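PDB 1O4S: aspartate aminotransferase from Thermotoga maritima, which catalyses the pyridoxal-phosphate-dependent transfer of the amino group of L-aspartate to 2-oxoglutarate, giving oxaloacetate and L-glutamate. Local coordinates for residues 106-112 / 272-276; 72-77 / 278-284. All coordinates share one frame; numbering follows the deposited sequence.

Interaction 1: 106-112 / 272-276; sequences VTNGAKQ and QSHTT. With PLP (pyridoxal-5'-phosphate), chain M.
A single side-chain oxygen, OE1 of Gln112, receives three N-H groups, one of them from Gln272 across the contact and two from Asn108 in its own segment. Gln272 NE2 reaches OE1 at 3.0 Å with a bent N-H...O angle of 143°, coming from above the carbonyl plane. The backbone N of Asn108 lies in that plane, 2.9 Å from Gln112 OE1, and Asn108 ND2 is tilted from it. The other end of the Gln112 amide is used as fully. NE2 sends one N-H almost straight, at 172°, to Thr276 OG1 3.0 Å away, with the hydroxyl oxygen in the amide plane, and meets water 2, which in turn donates to Thr275 OG1, itself also bonded to the carbonyl oxygen of Ile271, one turn back in the helix. Gln112 spans the distance because its chain is extended, CG anti to the backbone N (chi1 -170°), whereas Gln272 bends at chi2 to cross it at about a right angle. The amide of Gln272 is itself fixed from outside, OE1 by Asn116 and NE2 also by the carbonyl of Ser277. On the far side of the turn, at the start of helix 109-121, Ala110 N bonds to O2P of the cofactor phosphate at 2.8 Å and Lys111 N to O3P at 3.0 Å. Ser273 O accepts from Lys111 NZ of the second subunit. With both ends of its amide engaged, Gln112 has its rotation settled, and this buried polar network ties the phosphate-binding turn to the end of helix 262-275.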
loop_
_atom_site.group_PDB
_atom_site.type_symbol
_atom_site.label_atom_id
_atom_site.label_comp_id
_atom_site.label_asym_id
_atom_site.label_seq_id
_atom_site.Cartn_x
_atom_site.Cartn_y
_atom_site.Cartn_z
ATOM N N VAL B 106 -1.008 9.625 6.765
ATOM C CA VAL B 106 -2.035 8.615 6.863
ATOM C C VAL B 106 -1.649 7.522 5.868
ATOM O O VAL B 106 -1.306 7.809 4.731
ATOM C CB VAL B 106 -3.409 9.233 6.534
ATOM C CG1 VAL B 106 -4.488 8.134 6.418
ATOM C CG2 VAL B 106 -3.763 10.285 7.597
ATOM N N THR B 107 -1.707 6.275 6.334
ATOM C CA THR B 107 -1.209 5.106 5.643
ATOM C C THR B 107 -2.191 3.944 5.695
ATOM O O THR B 107 -3.153 3.939 6.460
ATOM C CB THR B 107 0.100 4.643 6.360
ATOM O OG1 THR B 107 -0.194 4.292 7.732
ATOM C CG2 THR B 107 1.182 5.784 6.458
ATOM N N ASN B 108 -1.940 2.941 4.881
ATOM C CA ASN B 108 -2.762 1.738 4.837
ATOM C C ASN B 108 -2.405 0.824 6.001
ATOM O O ASN B 108 -1.557 -0.067 5.886
ATOM C CB ASN B 108 -2.543 0.988 3.511
ATOM C CG ASN B 108 -3.172 1.687 2.326
ATOM O OD1 ASN B 108 -4.378 1.698 2.215
ATOM N ND2 ASN B 108 -2.354 2.231 1.411
ATOM N N GLY B 109 -3.129 1.007 7.076
ATOM C CA GLY B 109 -2.803 0.445 8.374
ATOM C C GLY B 109 -1.524 1.017 8.959
ATOM O O GLY B 109 -0.738 1.737 8.293
ATOM N N ALA B 110 -1.318 0.722 10.233
ATOM C CA ALA B 110 -0.012 0.867 10.860
ATOM C C ALA B 110 1.083 0.069 10.121
ATOM O O ALA B 110 2.247 0.414 10.175
ATOM C CB ALA B 110 -0.081 0.415 12.349
ATOM N N LYS B 111 0.713 -1.011 9.446
ATOM C CA LYS B 111 1.700 -1.801 8.740
ATOM C C LYS B 111 2.463 -0.983 7.676
ATOM O O LYS B 111 3.681 -1.066 7.599
ATOM C CB LYS B 111 1.087 -3.047 8.147
ATOM C CG LYS B 111 2.130 -4.023 7.674
ATOM C CD LYS B 111 1.530 -5.281 7.044
ATOM C CE LYS B 111 1.591 -6.437 7.982
ATOM N NZ LYS B 111 1.439 -7.781 7.315
ATOM N N GLN B 112 1.756 -0.206 6.864
ATOM C CA GLN B 112 2.410 0.633 5.895
ATOM C C GLN B 112 3.096 1.821 6.568
ATOM O O GLN B 112 4.109 2.277 6.066
ATOM C CB GLN B 112 1.428 1.088 4.789
ATOM C CG GLN B 112 2.153 1.774 3.596
ATOM C CD GLN B 112 1.232 2.408 2.548
ATOM O OE1 GLN B 112 0.063 2.725 2.811
ATOM N NE2 GLN B 112 1.774 2.595 1.347
ATOM N N GLN B 272 4.816 7.186 0.494
ATOM C CA GLN B 272 3.381 6.900 0.439
ATOM C C GLN B 272 2.876 7.242 -0.930
ATOM O O GLN B 272 2.173 6.466 -1.566
ATOM C CB GLN B 272 2.615 7.712 1.512
ATOM C CG GLN B 272 1.092 7.425 1.609
ATOM C CD GLN B 272 0.763 6.064 2.167
ATOM O OE1 GLN B 272 1.511 5.520 2.951
ATOM N NE2 GLN B 272 -0.386 5.541 1.802
ATOM N N SER B 273 3.309 8.402 -1.404
ATOM C CA SER B 273 2.817 8.950 -2.639
ATOM C C SER B 273 3.186 8.076 -3.860
ATOM O O SER B 273 2.355 7.870 -4.765
ATOM C CB SER B 273 3.370 10.366 -2.821
ATOM O OG SER B 273 3.008 10.863 -4.067
ATOM N N HIS B 274 4.424 7.581 -3.899
ATOM C CA HIS B 274 4.883 6.865 -5.068
ATOM C C HIS B 274 4.548 5.378 -5.034
ATOM O O HIS B 274 4.601 4.730 -6.078
ATOM C CB HIS B 274 6.379 7.074 -5.255
ATOM C CG HIS B 274 6.741 8.496 -5.527
ATOM N ND1 HIS B 274 6.237 9.184 -6.610
ATOM C CD2 HIS B 274 7.533 9.366 -4.857
ATOM C CE1 HIS B 274 6.699 10.421 -6.595
ATOM N NE2 HIS B 274 7.471 10.561 -5.530
ATOM N N THR B 275 4.220 4.854 -3.853
ATOM C CA THR B 275 3.989 3.421 -3.695
ATOM C C THR B 275 2.518 3.031 -3.869
ATOM O O THR B 275 2.216 2.204 -4.705
ATOM C CB THR B 275 4.543 2.867 -2.362
ATOM O OG1 THR B 275 4.028 3.600 -1.246
ATOM C CG2 THR B 275 6.089 2.998 -2.303
ATOM N N THR B 276 1.634 3.599 -3.056
ATOM C CA THR B 276 0.196 3.349 -3.105
ATOM C C THR B 276 -0.603 4.601 -3.401
ATOM O O THR B 276 -1.803 4.514 -3.646
ATOM C CB THR B 276 -0.347 2.818 -1.746
ATOM O OG1 THR B 276 -0.049 3.755 -0.689
ATOM C CG2 THR B 276 0.309 1.559 -1.354
HETATM N N1 PLP M . 1.772 -3.891 14.958
HETATM C C2 PLP M . 1.339 -5.007 15.646
HETATM C C2A PLP M . 2.321 -5.593 16.617
HETATM C C3 PLP M . 0.072 -5.563 15.408
HETATM O O3 PLP M . -0.298 -6.549 16.035
HETATM C C4 PLP M . -0.804 -4.949 14.499
HETATM C C4A PLP M . -2.209 -5.543 14.256
HETATM C C5 PLP M . -0.322 -3.793 13.836
HETATM C C6 PLP M . 0.957 -3.295 14.076
HETATM C C5A PLP M . -1.086 -2.971 12.820
HETATM O O4P PLP M . -1.882 -3.516 11.783
HETATM P P PLP M . -2.736 -2.593 10.792
HETATM O O1P PLP M . -3.957 -3.421 10.632
HETATM O O2P PLP M . -2.959 -1.269 11.398
HETATM O O3P PLP M . -1.854 -2.626 9.607
HETATM O O HOH W 1 -3.630 3.244 -1.064
HETATM O O HOH W 2 4.703 2.147 1.050
#

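Interaction 2: 72-77 / 278-284. With PLP (pyridoxal-5'-phosphate), chain J.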
loop_
_atom_site.group_PDB
_atom_site.type_symbol
_atom_site.label_atom_id
_atom_site.label_comp_id
_atom_site.label_asym_id
_atom_site.label_seq_id
_atom_site.Cartn_x
_atom_site.Cartn_y
_atom_site.Cartn_z
ATOM N N VAL B 72 -15.563 9.207 -5.176
ATOM C CA VAL B 72 -14.501 8.505 -4.483
ATOM C C VAL B 72 -13.255 8.693 -5.349
ATOM O O VAL B 72 -12.982 7.938 -6.301
ATOM C CB VAL B 72 -14.867 7.018 -4.200
ATOM C CG1 VAL B 72 -13.780 6.369 -3.352
ATOM C CG2 VAL B 72 -16.233 6.902 -3.522
ATOM N N LYS B 73 -12.518 9.734 -4.990
ATOM C CA LYS B 73 -11.501 10.296 -5.839
ATOM C C LYS B 73 -10.208 10.434 -5.089
ATOM O O LYS B 73 -10.171 10.306 -3.864
ATOM C CB LYS B 73 -11.941 11.662 -6.409
ATOM C CG LYS B 73 -13.183 11.589 -7.326
ATOM C CD LYS B 73 -12.864 10.778 -8.627
ATOM C CE LYS B 73 -14.057 10.635 -9.578
ATOM N NZ LYS B 73 -14.609 11.911 -10.115
ATOM N N TYR B 74 -9.149 10.690 -5.855
ATOM C CA TYR B 74 -7.847 10.847 -5.260
ATOM C C TYR B 74 -7.881 11.987 -4.212
ATOM O O TYR B 74 -8.608 12.966 -4.383
ATOM C CB TYR B 74 -6.801 11.170 -6.328
ATOM C CG TYR B 74 -6.380 10.043 -7.282
ATOM C CD1 TYR B 74 -6.013 8.768 -6.817
ATOM C CD2 TYR B 74 -6.261 10.298 -8.623
ATOM C CE1 TYR B 74 -5.610 7.761 -7.717
ATOM C CE2 TYR B 74 -5.838 9.341 -9.517
ATOM C CZ TYR B 74 -5.520 8.061 -9.071
ATOM O OH TYR B 74 -5.099 7.163 -10.045
ATOM N N THR B 75 -7.095 11.824 -3.158
ATOM C CA THR B 75 -6.822 12.886 -2.178
ATOM C C THR B 75 -5.316 13.174 -2.119
ATOM O O THR B 75 -4.521 12.520 -2.782
ATOM C CB THR B 75 -7.285 12.489 -0.764
ATOM O OG1 THR B 75 -6.534 11.358 -0.293
ATOM C CG2 THR B 75 -8.667 12.049 -0.759
ATOM N N ASP B 76 -4.953 14.169 -1.312
ATOM C CA ASP B 76 -3.577 14.410 -0.911
ATOM C C ASP B 76 -2.975 13.052 -0.516
ATOM O O ASP B 76 -3.553 12.331 0.260
ATOM C CB ASP B 76 -3.617 15.379 0.267
ATOM C CG ASP B 76 -2.248 15.831 0.758
ATOM O OD1 ASP B 76 -1.211 15.163 0.551
ATOM O OD2 ASP B 76 -2.145 16.847 1.453
ATOM N N PRO B 77 -1.837 12.673 -1.074
ATOM C CA PRO B 77 -1.227 11.365 -0.752
ATOM C C PRO B 77 -0.916 11.129 0.734
ATOM O O PRO B 77 -0.867 9.958 1.169
ATOM C CB PRO B 77 0.103 11.372 -1.526
ATOM C CG PRO B 77 0.043 12.452 -2.465
ATOM C CD PRO B 77 -1.047 13.435 -2.052
ATOM N N CYS B 278 -2.466 7.999 -2.017
ATOM C CA CYS B 278 -3.446 8.150 -0.968
ATOM C C CYS B 278 -4.178 6.838 -0.673
ATOM O O CYS B 278 -4.325 5.967 -1.520
ATOM C CB CYS B 278 -4.469 9.230 -1.363
ATOM S SG CYS B 278 -5.316 8.946 -2.941
ATOM N N ILE B 279 -4.652 6.708 0.547
ATOM C CA ILE B 279 -5.471 5.548 0.930
ATOM C C ILE B 279 -6.917 5.781 0.518
ATOM O O ILE B 279 -7.352 6.884 0.246
ATOM C CB ILE B 279 -5.337 5.180 2.433
ATOM C CG1 ILE B 279 -6.169 6.082 3.351
ATOM C CG2 ILE B 279 -3.874 5.202 2.872
ATOM C CD1 ILE B 279 -6.340 5.545 4.797
ATOM N N ASN B 280 -7.649 4.689 0.488
ATOM C CA ASN B 280 -9.046 4.686 0.174
ATOM C C ASN B 280 -9.798 5.858 0.819
ATOM O O ASN B 280 -9.766 6.043 2.052
ATOM C CB ASN B 280 -9.620 3.344 0.640
ATOM C CG ASN B 280 -11.087 3.190 0.323
ATOM O OD1 ASN B 280 -11.950 3.785 0.974
ATOM N ND2 ASN B 280 -11.384 2.322 -0.629
ATOM N N THR B 281 -10.490 6.636 -0.002
ATOM C CA THR B 281 -11.123 7.862 0.498
ATOM C C THR B 281 -12.248 7.583 1.472
ATOM O O THR B 281 -12.430 8.336 2.441
ATOM C CB THR B 281 -11.649 8.716 -0.665
ATOM O OG1 THR B 281 -10.629 8.812 -1.667
ATOM C CG2 THR B 281 -11.951 10.140 -0.217
ATOM N N VAL B 282 -13.042 6.550 1.190
ATOM C CA VAL B 282 -14.078 6.154 2.138
ATOM C C VAL B 282 -13.469 5.908 3.518
ATOM O O VAL B 282 -13.988 6.391 4.526
ATOM C CB VAL B 282 -14.919 4.930 1.662
ATOM C CG1 VAL B 282 -16.126 4.741 2.570
ATOM C CG2 VAL B 282 -15.366 5.103 0.219
ATOM N N ALA B 283 -12.381 5.140 3.554
ATOM C CA ALA B 283 -11.669 4.831 4.778
ATOM C C ALA B 283 -11.228 6.116 5.520
ATOM O O ALA B 283 -11.282 6.203 6.732
ATOM C CB ALA B 283 -10.441 3.934 4.474
ATOM N N GLN B 284 -10.776 7.106 4.783
ATOM C CA GLN B 284 -10.361 8.356 5.392
ATOM C C GLN B 284 -11.515 8.990 6.103
ATOM O O GLN B 284 -11.348 9.406 7.248
ATOM C CB GLN B 284 -9.739 9.290 4.394
ATOM C CG GLN B 284 -8.485 8.734 3.797
ATOM C CD GLN B 284 -7.683 9.749 3.013
ATOM O OE1 GLN B 284 -7.268 10.748 3.557
ATOM N NE2 GLN B 284 -7.424 9.462 1.760
HETATM N N1 PLP J . -0.437 4.102 -14.665
HETATM C C2 PLP J . -0.667 5.334 -15.261
HETATM C C2A PLP J . 0.274 5.686 -16.411
HETATM C C3 PLP J . -1.724 6.174 -14.801
HETATM O O3 PLP J . -1.903 7.270 -15.325
HETATM C C4 PLP J . -2.590 5.750 -13.740
HETATM C C4A PLP J . -3.755 6.580 -13.167
HETATM C C5 PLP J . -2.294 4.500 -13.181
HETATM C C6 PLP J . -1.242 3.681 -13.660
HETATM C C5A PLP J . -3.132 3.897 -12.091
HETATM O O4P PLP J . -3.349 4.541 -10.863
HETATM P P PLP J . -4.151 3.797 -9.714
HETATM O O1P PLP J . -5.064 4.904 -9.355
HETATM O O2P PLP J . -4.692 2.546 -10.218
HETATM O O3P PLP J . -3.065 3.561 -8.732
HETATM O O HOH W 3 -2.928 8.636 2.492
#
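Thr281 and Gln284, on the first turn of helix 281-290, each bind the loop 72-77 through a polar side chain. Thr281 OG1 donates to the carbonyl oxygen of Lys73 at 2.7 Å, tilted 25° from the carbonyl plane. Gln284 NE2 serves two acceptors: Thr75 OG1, 2.9 Å away and near the amide plane, and the carbonyl oxygen of Ile279 in its own segment. Gln284 OE1 is taken by the backbone N of Ile80, so both ends of this amide are engaged. Thr75 OG1, an acceptor from Gln284, is itself the donor to Asp76 O (3.2 Å), from above the carbonyl plane.

Cys278 SG, placed between its backbone N and carbonyl carbon (chi1 56°), accepts the N-H of Thr75 at 3.4 Å and an angle of 170°. The same sulfur sits at the edge of the Tyr74 ring, 3.9 Å from CD1. Water 3 links Pro77 O to Ile279 N, while Cys278 N is buried without a partner. Asn280 caps the helix by accepting from Ala283 N at 2.9 Å through its OD1, and Val72 CG1 packs against Val282 CG2.

Tyr74 OH donates to O1P of the pyridoxal phosphate held by the second subunit, a bond whose modelled length is too short to be relied on, and Tyr74 N binds Glu50 of that subunit. A tyrosine lent across the dimer interface to the neighbour's cofactor phosphate is characteristic of the composite active site of fold-type I aminotransferases.

Overall arrangement
The centres of interactions 1 and 2 lie 11 Å apart, on the same side of the chain's centre. Along the sequence the order is 72-77, 106-112, 272-276 and 278-284, so interaction 2 encloses interaction 1. Helix 262-275 ends in the first contact, and helix 281-290 begins in the second after a short connection. The two contacts touch where Gln272 CG packs on Pro77 O and where Ile279 lies against Val106, Thr107 and Asn108 at the end of strand 104-107, an outer strand of the seven-stranded sheet. Interaction 1 binds this chain's own cofactor and interaction 2 its partner's, which joins both active sites of the homodimer through one region.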